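Local structure of Lmo0135 protein (Listeria monocytogenes EGD-e, 5ISU) at residues 354-359 against 395-400; 256-261 against 300-305; 32-37 against 97-102; 114-119 against 145-150. The protein is the substrate-binding protein CtaP of an ABC transporter and, like others of its family, probably delivers peptides or similar small solutes for uptake. All blocks are in the same frame, centred on the assembly; numbering follows the deposited sequence.

Contact 1. Residues 354-359 against 395-400; sequences ESIALY and IALNGY
The 354-359 part of helix 351-365 passes over strand 395-400 at A357 and L397, whose CA atoms, at 8.2 Å, are the nearest pair between the two backbones. This is the usual alpha/beta layering of the periplasmic-binding-protein fold. Helix 351-365 is the crossover of a beta-alpha-beta unit, linking the parallel neighbours 341-347 and 370-376 and lying against a face of their sheet, and its I356 reaches as far as 395-400, the strand that pairs with 341-347 in parallel. L397 pairs through its backbone with Y345 on that strand, while its CB points toward the helix. With CG anti to the carbonyl carbon (chi1 -58°) and CD1 carried straight on from CA (chi2 177°), the leucine fork is held out to its full length. I356 meets it with its short branch, because CG2 is the one anti to the backbone N. The two side chains run past each other in opposite directions, so the touching is along their flanks. CG2 of I356 lies almost evenly across the fork, 3.9 Å from L397 CD1 and 4.0 Å from L397 CD2. I356 also packs on I288 and A292 of helix 285-292, and A357 touches L373 of strand 370-376. All three touching residues are buried, and the join is wholly apolar. Beyond the methyl pairs, L397 CD1 lies a looser 4.3 Å from A357 N.

Contact 2. Residues 256-261 against 300-305; sequences NRLSYA and KPASSF
L258, on strand 256-261, carries this contact almost alone, reaching from the sheet to the chain at 300-305 as it leaves its own short strand. The apolar part is a single methyl pair, L258 CD1 against A302 CB at 3.7 Å, near the point where the two backbones come closest, L258 CA and A302 CA being 7.5 Å apart. A chi1 of 168° swings CG of the leucine anti to the backbone N, and with chi2 at 67° CD1 goes to A302 and CD2 to F305 O. Y467 of strand 462-475 touches both L258 and A302.

The second kind of contact is methyl against carbonyl: L258 CD2 sits 3.5 Å from F305 O. That oxygen is not left to an apolar neighbour, since Y400 OH hydrogen-bonds to it. The ring of F305 leads away from L258, toward Y413 and toward I452 and I456 of helix 442-458.

The loop has polar bonds of its own: Y467 OH bonds to both S303 N and S304 O, and S304 OG to Q453 OE1 and L306 N. Strand 248-263 meanwhile runs antiparallel between 395-400 and 462-475. The 300-305 chain lies against L258 of this strand, and helix 442-458 packs on F305, consistent with an alpha/beta lobe of the periplasmic-binding-protein fold.

Contact 3. Residues 32-37 against 97-102; sequences NPNYAS and VFTVNS
N34 reaches from its loop to helix 97-102 with its amide, and the hydrogen bonds come first. Its ND2 donates to S102 OG at 3.0 Å, with the hydroxyl nearly in the amide plane (10° out) but the bond bent, 134° at the hydrogen. S102 extends the hydrogen-bond relay: with chi1 at 72° its OG is folded back over the helix and donates to T99 O at 2.7 Å, so the hydroxyl is gripped as acceptor and donor at once.

A water adds a second bridge. It accepts from N34 ND2 and donates to Y35 OH and to S102 O, 3.0 Å away, which gives N34 ND2 two acceptors and ties Y35 to the helix indirectly. Y35 OH is also hydrogen-bonded to Q108 O.

The loop is shaped by an Asx turn, N32 OD1 taking N34 N at 3.1 Å on a lone pair, while N32 O accepts from both Y35 N and A36 N.

Van der Waals contact completes the join. N34 OD1 rests 3.4 Å from T99 CG2, the branch anti to the backbone N; the other branch, T99 OG1, turns instead to D95 O and I154 N.

Contact 4. Residues 114-119 against 145-150; sequences GNFVFD and ENTIKT
T147, on helix 144-148, meets N115 and F116, and its side chain can be followed outward. T147 CB stands 4.4 Å from N115 CB, and there the side chain forks. The OG1 branch of T147, beside the backbone N, crosses N115 at a slant, 3.7 Å from N115 CB, and comes no nearer than 4.0 Å to N115 O.

Helix 144-148 here lies on a five-stranded antiparallel sheet, where I148 packs on L66, Y75 and V77, and 117-118 is one of the sheet's two edge strands. F116 bonds through its backbone to V123 in this sheet and lays its ring also against V100, I103 and L104 of helix 93-104.

The CG2 branch does more of the work. Being anti to the backbone N (chi1 -58° for OG1), it projects into the angle between the two residues of the other segment, T147 CG2 having N115 CB at 3.7 Å on one hand and the ring of F116 on the other. It lies over the face of that ring as a CH-pi contact, 27° off the normal through the centroid. The methyl is displaced toward the far end of the ring, with T147 CG2 3.7 Å from F116 CZ.

How the contacts relate
From the N terminus, contact 3 closes first, bringing the loop before helix 39-48 to helix 93-104. Contact 4 follows a short way on, joining the residues just ahead of edge strand 117-118 to helix 144-148; the two adjoin across helix 93-104, their centres 12 Å apart. Contact 2 then closes the excursion from strand 248-263 to the chain after 299-301, and contact 1 the one from helix 351-365 to strand 395-400. All four are in series, with none nested or crossed. Contacts 1 and 2 share a sheet, strands 248-263 and 395-400 being antiparallel neighbours, with a probable hydrogen bond from N398 N to Y260 O. Contacts 1 and 3 lie on opposite sides of the chain's centre.

Contact 1. Residues 354-359 against 395-400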
loop_
_atom_site.group_PDB
_atom_site.type_symbol
_atom_site.label_atom_id
_atom_site.label_comp_id
_atom_site.label_asym_id
_atom_site.label_seq_id
_atom_site.Cartn_x
_atom_site.Cartn_y
_atom_site.Cartn_z
ATOM N N GLU A 354 20.841 -0.486 2.818
ATOM C CA GLU A 354 22.243 -0.463 3.293
ATOM C C GLU A 354 22.855 0.938 3.163
ATOM O O GLU A 354 23.539 1.397 4.077
ATOM C CB GLU A 354 23.142 -1.536 2.645
ATOM C CG GLU A 354 24.581 -1.489 3.190
ATOM C CD GLU A 354 25.292 -2.830 3.209
ATOM O OE1 GLU A 354 26.499 -2.895 2.863
ATOM O OE2 GLU A 354 24.645 -3.824 3.585
ATOM N N SER A 355 22.585 1.617 2.049
ATOM C CA SER A 355 23.078 2.974 1.833
ATOM C C SER A 355 22.517 3.945 2.870
ATOM O O SER A 355 23.207 4.860 3.325
ATOM C CB SER A 355 22.704 3.448 0.433
ATOM O OG SER A 355 23.320 2.633 -0.549
ATOM N N ILE A 356 21.249 3.758 3.224
ATOM C CA ILE A 356 20.599 4.594 4.239
ATOM C C ILE A 356 21.290 4.345 5.570
ATOM O O ILE A 356 21.626 5.289 6.289
ATOM C CB ILE A 356 19.082 4.288 4.351
ATOM C CG1 ILE A 356 18.362 4.770 3.089
ATOM C CG2 ILE A 356 18.472 4.959 5.581
ATOM C CD1 ILE A 356 16.924 4.307 2.967
ATOM N N ALA A 357 21.538 3.073 5.867
ATOM C CA ALA A 357 22.207 2.682 7.110
ATOM C C ALA A 357 23.585 3.316 7.236
ATOM O O ALA A 357 23.897 3.918 8.256
ATOM C CB ALA A 357 22.312 1.168 7.206
ATOM N N LEU A 358 24.398 3.212 6.196
ATOM C CA LEU A 358 25.748 3.795 6.233
ATOM C C LEU A 358 25.694 5.294 6.408
ATOM O O LEU A 358 26.535 5.867 7.098
ATOM C CB LEU A 358 26.549 3.436 4.980
ATOM C CG LEU A 358 27.040 1.987 4.907
ATOM C CD1 LEU A 358 27.507 1.632 3.500
ATOM C CD2 LEU A 358 28.147 1.747 5.932
ATOM N N TYR A 359 24.702 5.930 5.787
ATOM C CA TYR A 359 24.550 7.366 5.931
ATOM C C TYR A 359 24.253 7.715 7.403
ATOM O O TYR A 359 24.833 8.641 7.952
ATOM C CB TYR A 359 23.476 7.900 4.986
ATOM C CG TYR A 359 23.290 9.377 5.127
ATOM C CD1 TYR A 359 24.066 10.279 4.401
ATOM C CD2 TYR A 359 22.356 9.880 6.005
ATOM C CE1 TYR A 359 23.895 11.643 4.556
ATOM C CE2 TYR A 359 22.179 11.237 6.158
ATOM C CZ TYR A 359 22.940 12.104 5.436
ATOM O OH TYR A 359 22.734 13.434 5.640
ATOM N N ILE A 395 17.313 1.084 16.125
ATOM C CA ILE A 395 16.652 1.671 14.966
ATOM C C ILE A 395 16.349 0.581 13.953
ATOM O O ILE A 395 17.141 -0.360 13.785
ATOM C CB ILE A 395 17.568 2.721 14.292
ATOM C CG1 ILE A 395 17.936 3.825 15.290
ATOM C CG2 ILE A 395 16.901 3.311 13.047
ATOM C CD1 ILE A 395 18.962 4.807 14.769
ATOM N N ALA A 396 15.194 0.702 13.302
ATOM C CA ALA A 396 14.782 -0.209 12.250
ATOM C C ALA A 396 14.278 0.599 11.041
ATOM O O ALA A 396 13.498 1.542 11.184
ATOM C CB ALA A 396 13.708 -1.144 12.751
ATOM N N LEU A 397 14.760 0.246 9.861
ATOM C CA LEU A 397 14.331 0.897 8.635
ATOM C C LEU A 397 13.102 0.173 8.146
ATOM O O LEU A 397 13.079 -1.055 8.108
ATOM C CB LEU A 397 15.426 0.853 7.578
ATOM C CG LEU A 397 16.719 1.504 8.042
ATOM C CD1 LEU A 397 17.790 1.373 6.978
ATOM C CD2 LEU A 397 16.481 2.968 8.409
ATOM N N ASN A 398 12.077 0.927 7.767
ATOM C CA ASN A 398 10.851 0.300 7.307
ATOM C C ASN A 398 10.140 1.186 6.297
ATOM O O ASN A 398 10.624 2.273 5.927
ATOM C CB ASN A 398 9.954 0.044 8.522
ATOM C CG ASN A 398 9.187 -1.263 8.428
ATOM O OD1 ASN A 398 8.896 -1.787 7.337
ATOM N ND2 ASN A 398 8.875 -1.815 9.585
ATOM N N GLY A 399 8.985 0.712 5.853
ATOM C CA GLY A 399 8.175 1.465 4.914
ATOM C C GLY A 399 6.754 0.992 4.907
ATOM O O GLY A 399 6.474 -0.093 5.368
ATOM N N TYR A 400 5.847 1.840 4.442
ATOM C CA TYR A 400 4.451 1.456 4.316
ATOM C C TYR A 400 3.681 2.212 3.256
ATOM O O TYR A 400 4.028 3.331 2.885
ATOM C CB TYR A 400 3.696 1.547 5.649
ATOM C CG TYR A 400 3.754 2.877 6.435
ATOM C CD1 TYR A 400 3.306 4.092 5.899
ATOM C CD2 TYR A 400 4.163 2.882 7.755
ATOM C CE1 TYR A 400 3.349 5.274 6.647
ATOM C CE2 TYR A 400 4.194 4.048 8.503
ATOM C CZ TYR A 400 3.779 5.232 7.956
ATOM O OH TYR A 400 3.822 6.348 8.755
#

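Contact 2. Residues 256-261 against 300-305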
loop_
_atom_site.group_PDB
_atom_site.type_symbol
_atom_site.label_atom_id
_atom_site.label_comp_id
_atom_site.label_asym_id
_atom_site.label_seq_id
_atom_site.Cartn_x
_atom_site.Cartn_y
_atom_site.Cartn_z
ATOM N N ASN A 256 2.975 6.022 -3.129
ATOM C CA ASN A 256 2.368 6.317 -1.826
ATOM C C ASN A 256 3.072 5.558 -0.709
ATOM O O ASN A 256 2.455 5.167 0.274
ATOM C CB ASN A 256 0.864 6.039 -1.826
ATOM C CG ASN A 256 0.097 6.947 -2.763
ATOM O OD1 ASN A 256 0.537 8.031 -3.110
ATOM N ND2 ASN A 256 -1.069 6.513 -3.149
ATOM N N ARG A 257 4.370 5.339 -0.879
ATOM C CA ARG A 257 5.142 4.654 0.123
ATOM C C ARG A 257 5.984 5.644 0.921
ATOM O O ARG A 257 6.633 6.521 0.342
ATOM C CB ARG A 257 6.055 3.619 -0.515
ATOM C CG ARG A 257 6.934 2.887 0.489
ATOM C CD ARG A 257 7.746 1.786 -0.161
ATOM N NE ARG A 257 8.578 1.053 0.811
ATOM C CZ ARG A 257 9.785 1.438 1.244
ATOM N NH1 ARG A 257 10.447 0.676 2.117
ATOM N NH2 ARG A 257 10.341 2.578 0.830
ATOM N N LEU A 258 5.927 5.525 2.244
ATOM C CA LEU A 258 6.798 6.283 3.112
ATOM C C LEU A 258 7.966 5.371 3.516
ATOM O O LEU A 258 7.754 4.255 3.961
ATOM C CB LEU A 258 6.086 6.754 4.389
ATOM C CG LEU A 258 7.059 7.304 5.444
ATOM C CD1 LEU A 258 7.734 8.600 4.999
ATOM C CD2 LEU A 258 6.406 7.491 6.805
ATOM N N SER A 259 9.185 5.851 3.330
ATOM C CA SER A 259 10.407 5.174 3.777
ATOM C C SER A 259 10.754 5.920 5.052
ATOM O O SER A 259 10.791 7.161 5.036
ATOM C CB SER A 259 11.524 5.350 2.761
ATOM O OG SER A 259 12.768 4.863 3.254
ATOM N N TYR A 260 10.957 5.194 6.155
ATOM C CA TYR A 260 11.257 5.828 7.425
ATOM C C TYR A 260 12.102 4.984 8.354
ATOM O O TYR A 260 12.278 3.797 8.141
ATOM C CB TYR A 260 9.954 6.177 8.133
ATOM C CG TYR A 260 9.144 5.003 8.619
ATOM C CD1 TYR A 260 8.427 4.209 7.733
ATOM C CD2 TYR A 260 9.089 4.683 9.958
ATOM C CE1 TYR A 260 7.682 3.130 8.163
ATOM C CE2 TYR A 260 8.323 3.612 10.420
ATOM C CZ TYR A 260 7.624 2.836 9.517
ATOM O OH TYR A 260 6.877 1.768 9.954
ATOM N N ALA A 261 12.624 5.628 9.392
ATOM C CA ALA A 261 13.378 4.966 10.442
ATOM C C ALA A 261 12.570 5.061 11.730
ATOM O O ALA A 261 11.989 6.083 12.007
ATOM C CB ALA A 261 14.712 5.639 10.621
ATOM N N LYS A 300 10.898 11.830 -2.996
ATOM C CA LYS A 300 10.902 13.222 -2.584
ATOM C C LYS A 300 10.954 13.240 -1.037
ATOM O O LYS A 300 10.390 12.353 -0.393
ATOM C CB LYS A 300 9.693 13.989 -3.124
ATOM C CG LYS A 300 8.341 13.556 -2.553
ATOM C CD LYS A 300 7.160 14.252 -3.240
ATOM C CE LYS A 300 7.119 15.739 -2.930
ATOM N NZ LYS A 300 5.957 16.409 -3.576
ATOM N N PRO A 301 11.647 14.237 -0.448
ATOM C CA PRO A 301 11.760 14.350 0.999
ATOM C C PRO A 301 10.420 14.319 1.730
ATOM O O PRO A 301 9.510 15.032 1.361
ATOM C CB PRO A 301 12.405 15.723 1.195
ATOM C CG PRO A 301 13.121 16.003 -0.087
ATOM C CD PRO A 301 12.295 15.372 -1.147
ATOM N N ALA A 302 10.311 13.484 2.755
ATOM C CA ALA A 302 9.089 13.406 3.546
ATOM C C ALA A 302 9.080 14.473 4.663
ATOM O O ALA A 302 10.097 15.135 4.954
ATOM C CB ALA A 302 8.931 12.009 4.140
ATOM N N SER A 303 7.921 14.611 5.284
ATOM C CA SER A 303 7.693 15.558 6.373
ATOM C C SER A 303 6.745 14.891 7.383
ATOM O O SER A 303 7.166 14.471 8.475
ATOM C CB SER A 303 7.140 16.886 5.814
ATOM O OG SER A 303 6.026 16.672 4.953
ATOM N N SER A 304 5.485 14.758 6.996
ATOM C CA SER A 304 4.496 14.093 7.817
ATOM C C SER A 304 4.677 12.581 7.813
ATOM O O SER A 304 5.278 12.027 6.884
ATOM C CB SER A 304 3.113 14.383 7.279
ATOM O OG SER A 304 2.161 13.632 8.001
ATOM N N PHE A 305 4.129 11.908 8.835
ATOM C CA PHE A 305 4.167 10.438 8.893
ATOM C C PHE A 305 3.149 9.839 7.887
ATOM O O PHE A 305 3.209 8.658 7.543
ATOM C CB PHE A 305 3.945 9.906 10.321
ATOM C CG PHE A 305 2.532 9.962 10.777
ATOM C CD1 PHE A 305 1.644 8.947 10.442
ATOM C CD2 PHE A 305 2.075 11.014 11.549
ATOM C CE1 PHE A 305 0.318 8.987 10.866
ATOM C CE2 PHE A 305 0.753 11.057 11.972
ATOM C CZ PHE A 305 -0.125 10.043 11.627
#

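Contact 3. Residues 32-37 against 97-102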
loop_
_atom_site.group_PDB
_atom_site.type_symbol
_atom_site.label_atom_id
_atom_site.label_comp_id
_atom_site.label_asym_id
_atom_site.label_seq_id
_atom_site.Cartn_x
_atom_site.Cartn_y
_atom_site.Cartn_z
ATOM N N ASN A 32 -8.477 -13.911 -4.725
ATOM C CA ASN A 32 -9.813 -13.655 -4.190
ATOM C C ASN A 32 -9.692 -12.376 -3.353
ATOM O O ASN A 32 -8.926 -12.340 -2.386
ATOM C CB ASN A 32 -10.270 -14.859 -3.344
ATOM C CG ASN A 32 -11.723 -14.753 -2.880
ATOM O OD1 ASN A 32 -12.150 -13.745 -2.317
ATOM N ND2 ASN A 32 -12.476 -15.810 -3.098
ATOM N N PRO A 33 -10.445 -11.325 -3.717
ATOM C CA PRO A 33 -10.339 -10.031 -3.029
ATOM C C PRO A 33 -10.647 -10.016 -1.544
ATOM O O PRO A 33 -10.309 -9.046 -0.870
ATOM C CB PRO A 33 -11.323 -9.146 -3.790
ATOM C CG PRO A 33 -12.266 -10.073 -4.426
ATOM C CD PRO A 33 -11.470 -11.286 -4.779
ATOM N N ASN A 34 -11.317 -11.044 -1.043
ATOM C CA ASN A 34 -11.570 -11.133 0.401
ATOM C C ASN A 34 -10.274 -11.465 1.165
ATOM O O ASN A 34 -10.220 -11.287 2.366
ATOM C CB ASN A 34 -12.635 -12.209 0.725
ATOM C CG ASN A 34 -14.055 -11.769 0.404
ATOM O OD1 ASN A 34 -14.280 -10.754 -0.231
ATOM N ND2 ASN A 34 -15.025 -12.546 0.865
ATOM N N TYR A 35 -9.238 -11.933 0.465
ATOM C CA TYR A 35 -7.983 -12.327 1.121
ATOM C C TYR A 35 -6.713 -11.735 0.506
ATOM O O TYR A 35 -5.698 -11.647 1.186
ATOM C CB TYR A 35 -7.883 -13.864 1.134
ATOM C CG TYR A 35 -9.112 -14.505 1.752
ATOM C CD1 TYR A 35 -9.231 -14.635 3.133
ATOM C CD2 TYR A 35 -10.177 -14.930 0.955
ATOM C CE1 TYR A 35 -10.366 -15.183 3.698
ATOM C CE2 TYR A 35 -11.310 -15.481 1.508
ATOM C CZ TYR A 35 -11.408 -15.596 2.882
ATOM O OH TYR A 35 -12.538 -16.146 3.436
ATOM N N ALA A 36 -6.758 -11.308 -0.761
ATOM C CA ALA A 36 -5.542 -10.805 -1.421
ATOM C C ALA A 36 -4.849 -9.673 -0.663
ATOM O O ALA A 36 -5.479 -8.680 -0.352
ATOM C CB ALA A 36 -5.851 -10.361 -2.845
ATOM N N SER A 37 -3.557 -9.848 -0.367
ATOM C CA SER A 37 -2.770 -8.812 0.323
ATOM C C SER A 37 -1.333 -8.624 -0.213
ATOM O O SER A 37 -0.758 -7.565 -0.013
ATOM C CB SER A 37 -2.748 -9.060 1.850
ATOM O OG SER A 37 -2.202 -10.326 2.155
ATOM N N VAL A 97 -24.002 -7.642 -1.151
ATOM C CA VAL A 97 -24.497 -8.080 0.159
ATOM C C VAL A 97 -23.809 -9.362 0.590
ATOM O O VAL A 97 -23.374 -9.483 1.747
ATOM C CB VAL A 97 -26.020 -8.325 0.145
ATOM C CG1 VAL A 97 -26.503 -8.925 1.470
ATOM C CG2 VAL A 97 -26.772 -7.036 -0.147
ATOM N N PHE A 98 -23.738 -10.321 -0.332
ATOM C CA PHE A 98 -23.095 -11.590 -0.038
ATOM C C PHE A 98 -21.622 -11.397 0.301
ATOM O O PHE A 98 -21.107 -12.040 1.216
ATOM C CB PHE A 98 -23.237 -12.590 -1.203
ATOM C CG PHE A 98 -22.319 -13.769 -1.081
ATOM C CD1 PHE A 98 -22.656 -14.839 -0.273
ATOM C CD2 PHE A 98 -21.094 -13.778 -1.728
ATOM C CE1 PHE A 98 -21.801 -15.911 -0.130
ATOM C CE2 PHE A 98 -20.223 -14.844 -1.588
ATOM C CZ PHE A 98 -20.577 -15.914 -0.785
ATOM N N THR A 99 -20.944 -10.523 -0.426
ATOM C CA THR A 99 -19.516 -10.308 -0.162
ATOM C C THR A 99 -19.275 -9.759 1.251
ATOM O O THR A 99 -18.403 -10.258 1.970
ATOM C CB THR A 99 -18.836 -9.398 -1.200
ATOM O OG1 THR A 99 -19.036 -9.921 -2.529
ATOM C CG2 THR A 99 -17.344 -9.331 -0.920
ATOM N N VAL A 100 -20.070 -8.772 1.656
ATOM C CA VAL A 100 -19.926 -8.175 2.984
ATOM C C VAL A 100 -20.225 -9.202 4.074
ATOM O O VAL A 100 -19.496 -9.275 5.062
ATOM C CB VAL A 100 -20.833 -6.940 3.175
ATOM C CG1 VAL A 100 -20.818 -6.449 4.636
ATOM C CG2 VAL A 100 -20.424 -5.834 2.235
ATOM N N ASN A 101 -21.282 -9.991 3.889
ATOM C CA ASN A 101 -21.638 -11.034 4.874
ATOM C C ASN A 101 -20.558 -12.112 4.932
ATOM O O ASN A 101 -20.295 -12.665 6.006
ATOM C CB ASN A 101 -23.013 -11.653 4.579
ATOM C CG ASN A 101 -24.166 -10.666 4.778
ATOM O OD1 ASN A 101 -25.178 -10.732 4.080
ATOM N ND2 ASN A 101 -24.012 -9.748 5.716
ATOM N N SER A 102 -19.913 -12.391 3.797
ATOM C CA SER A 102 -18.846 -13.400 3.780
ATOM C C SER A 102 -17.578 -12.858 4.490
ATOM O O SER A 102 -16.807 -13.632 5.049
ATOM C CB SER A 102 -18.541 -13.897 2.357
ATOM O OG SER A 102 -17.872 -12.903 1.592
HETATM O O HOH W 1 -14.457 -14.004 3.302
#

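Contact 4. Residues 114-119 against 145-150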
loop_
_atom_site.group_PDB
_atom_site.type_symbol
_atom_site.label_atom_id
_atom_site.label_comp_id
_atom_site.label_asym_id
_atom_site.label_seq_id
_atom_site.Cartn_x
_atom_site.Cartn_y
_atom_site.Cartn_z
ATOM N N GLY A 114 -12.245 -6.162 10.082
ATOM C CA GLY A 114 -12.201 -4.963 10.937
ATOM C C GLY A 114 -12.791 -3.680 10.345
ATOM O O GLY A 114 -13.248 -2.812 11.080
ATOM N N ASN A 115 -12.787 -3.572 9.021
ATOM C CA ASN A 115 -13.330 -2.407 8.316
ATOM C C ASN A 115 -14.866 -2.354 8.281
ATOM O O ASN A 115 -15.453 -1.316 7.934
ATOM C CB ASN A 115 -12.811 -2.402 6.873
ATOM C CG ASN A 115 -11.289 -2.285 6.790
ATOM O OD1 ASN A 115 -10.637 -1.896 7.747
ATOM N ND2 ASN A 115 -10.728 -2.606 5.626
ATOM N N PHE A 116 -15.510 -3.473 8.605
ATOM C CA PHE A 116 -16.975 -3.556 8.605
ATOM C C PHE A 116 -17.561 -3.723 10.012
ATOM O O PHE A 116 -18.765 -3.970 10.158
ATOM C CB PHE A 116 -17.434 -4.699 7.688
ATOM C CG PHE A 116 -16.993 -4.538 6.252
ATOM C CD1 PHE A 116 -15.767 -5.002 5.840
ATOM C CD2 PHE A 116 -17.815 -3.912 5.322
ATOM C CE1 PHE A 116 -15.354 -4.848 4.527
ATOM C CE2 PHE A 116 -17.423 -3.760 4.012
ATOM C CZ PHE A 116 -16.184 -4.224 3.611
ATOM N N VAL A 117 -16.712 -3.553 11.031
ATOM C CA VAL A 117 -17.108 -3.682 12.435
ATOM C C VAL A 117 -16.694 -2.412 13.218
ATOM O O VAL A 117 -15.633 -1.837 12.971
ATOM C CB VAL A 117 -16.457 -4.928 13.061
ATOM C CG1 VAL A 117 -16.938 -5.138 14.484
ATOM C CG2 VAL A 117 -16.778 -6.155 12.226
ATOM N N PHE A 118 -17.549 -1.988 14.153
ATOM C CA PHE A 118 -17.327 -0.781 14.960
ATOM C C PHE A 118 -17.810 -1.069 16.355
ATOM O O PHE A 118 -18.990 -1.353 16.539
ATOM C CB PHE A 118 -18.114 0.379 14.370
ATOM C CG PHE A 118 -17.838 0.588 12.928
ATOM C CD1 PHE A 118 -16.694 1.266 12.524
ATOM C CD2 PHE A 118 -18.674 0.044 11.964
ATOM C CE1 PHE A 118 -16.411 1.433 11.183
ATOM C CE2 PHE A 118 -18.389 0.199 10.618
ATOM C CZ PHE A 118 -17.258 0.899 10.225
ATOM N N ASP A 119 -16.906 -1.000 17.333
ATOM C CA ASP A 119 -17.226 -1.346 18.732
ATOM C C ASP A 119 -17.847 -2.745 18.796
ATOM O O ASP A 119 -18.813 -2.976 19.512
ATOM C CB ASP A 119 -18.147 -0.306 19.411
ATOM C CG ASP A 119 -17.419 0.966 19.804
ATOM O OD1 ASP A 119 -16.565 1.437 19.026
ATOM O OD2 ASP A 119 -17.728 1.505 20.896
ATOM N N GLU A 145 -16.331 5.440 4.180
ATOM C CA GLU A 145 -16.381 5.855 2.780
ATOM C C GLU A 145 -15.195 5.256 2.015
ATOM O O GLU A 145 -15.350 4.805 0.881
ATOM C CB GLU A 145 -16.358 7.373 2.640
ATOM C CG GLU A 145 -16.316 7.857 1.183
ATOM C CD GLU A 145 -16.540 9.360 1.016
ATOM O OE1 GLU A 145 -16.535 10.117 2.029
ATOM O OE2 GLU A 145 -16.729 9.779 -0.148
ATOM N N ASN A 146 -14.020 5.252 2.642
ATOM C CA ASN A 146 -12.819 4.690 2.037
ATOM C C ASN A 146 -12.945 3.172 1.841
ATOM O O ASN A 146 -12.510 2.626 0.809
ATOM C CB ASN A 146 -11.608 4.981 2.901
ATOM C CG ASN A 146 -10.324 4.439 2.306
ATOM O OD1 ASN A 146 -9.881 4.878 1.248
ATOM N ND2 ASN A 146 -9.717 3.487 2.991
ATOM N N THR A 147 -13.510 2.490 2.836
ATOM C CA THR A 147 -13.730 1.052 2.746
ATOM C C THR A 147 -14.637 0.743 1.533
ATOM O O THR A 147 -14.403 -0.216 0.809
ATOM C CB THR A 147 -14.369 0.517 4.045
ATOM O OG1 THR A 147 -13.523 0.832 5.156
ATOM C CG2 THR A 147 -14.551 -0.955 3.975
ATOM N N ILE A 148 -15.664 1.558 1.309
ATOM C CA ILE A 148 -16.529 1.372 0.143
ATOM C C ILE A 148 -15.746 1.594 -1.169
ATOM O O ILE A 148 -15.990 0.905 -2.154
ATOM C CB ILE A 148 -17.763 2.309 0.185
ATOM C CG1 ILE A 148 -18.727 1.858 1.280
ATOM C CG2 ILE A 148 -18.523 2.302 -1.138
ATOM C CD1 ILE A 148 -19.906 2.794 1.461
ATOM N N LYS A 149 -14.819 2.558 -1.163
ATOM C CA LYS A 149 -13.990 2.885 -2.343
ATOM C C LYS A 149 -12.843 1.906 -2.628
ATOM O O LYS A 149 -12.136 2.089 -3.608
ATOM C CB LYS A 149 -13.364 4.270 -2.199
ATOM C CG LYS A 149 -14.317 5.411 -1.966
ATOM C CD LYS A 149 -15.217 5.703 -3.130
ATOM C CE LYS A 149 -15.908 7.033 -2.886
ATOM N NZ LYS A 149 -16.784 7.389 -4.027
ATOM N N THR A 150 -12.632 0.918 -1.759
ATOM C CA THR A 150 -11.583 -0.104 -1.937
ATOM C C THR A 150 -12.210 -1.512 -1.909
ATOM O O THR A 150 -11.551 -2.488 -1.549
ATOM C CB THR A 150 -10.480 0.014 -0.836
ATOM O OG1 THR A 150 -11.068 -0.103 0.480
ATOM C CG2 THR A 150 -9.737 1.351 -0.933
#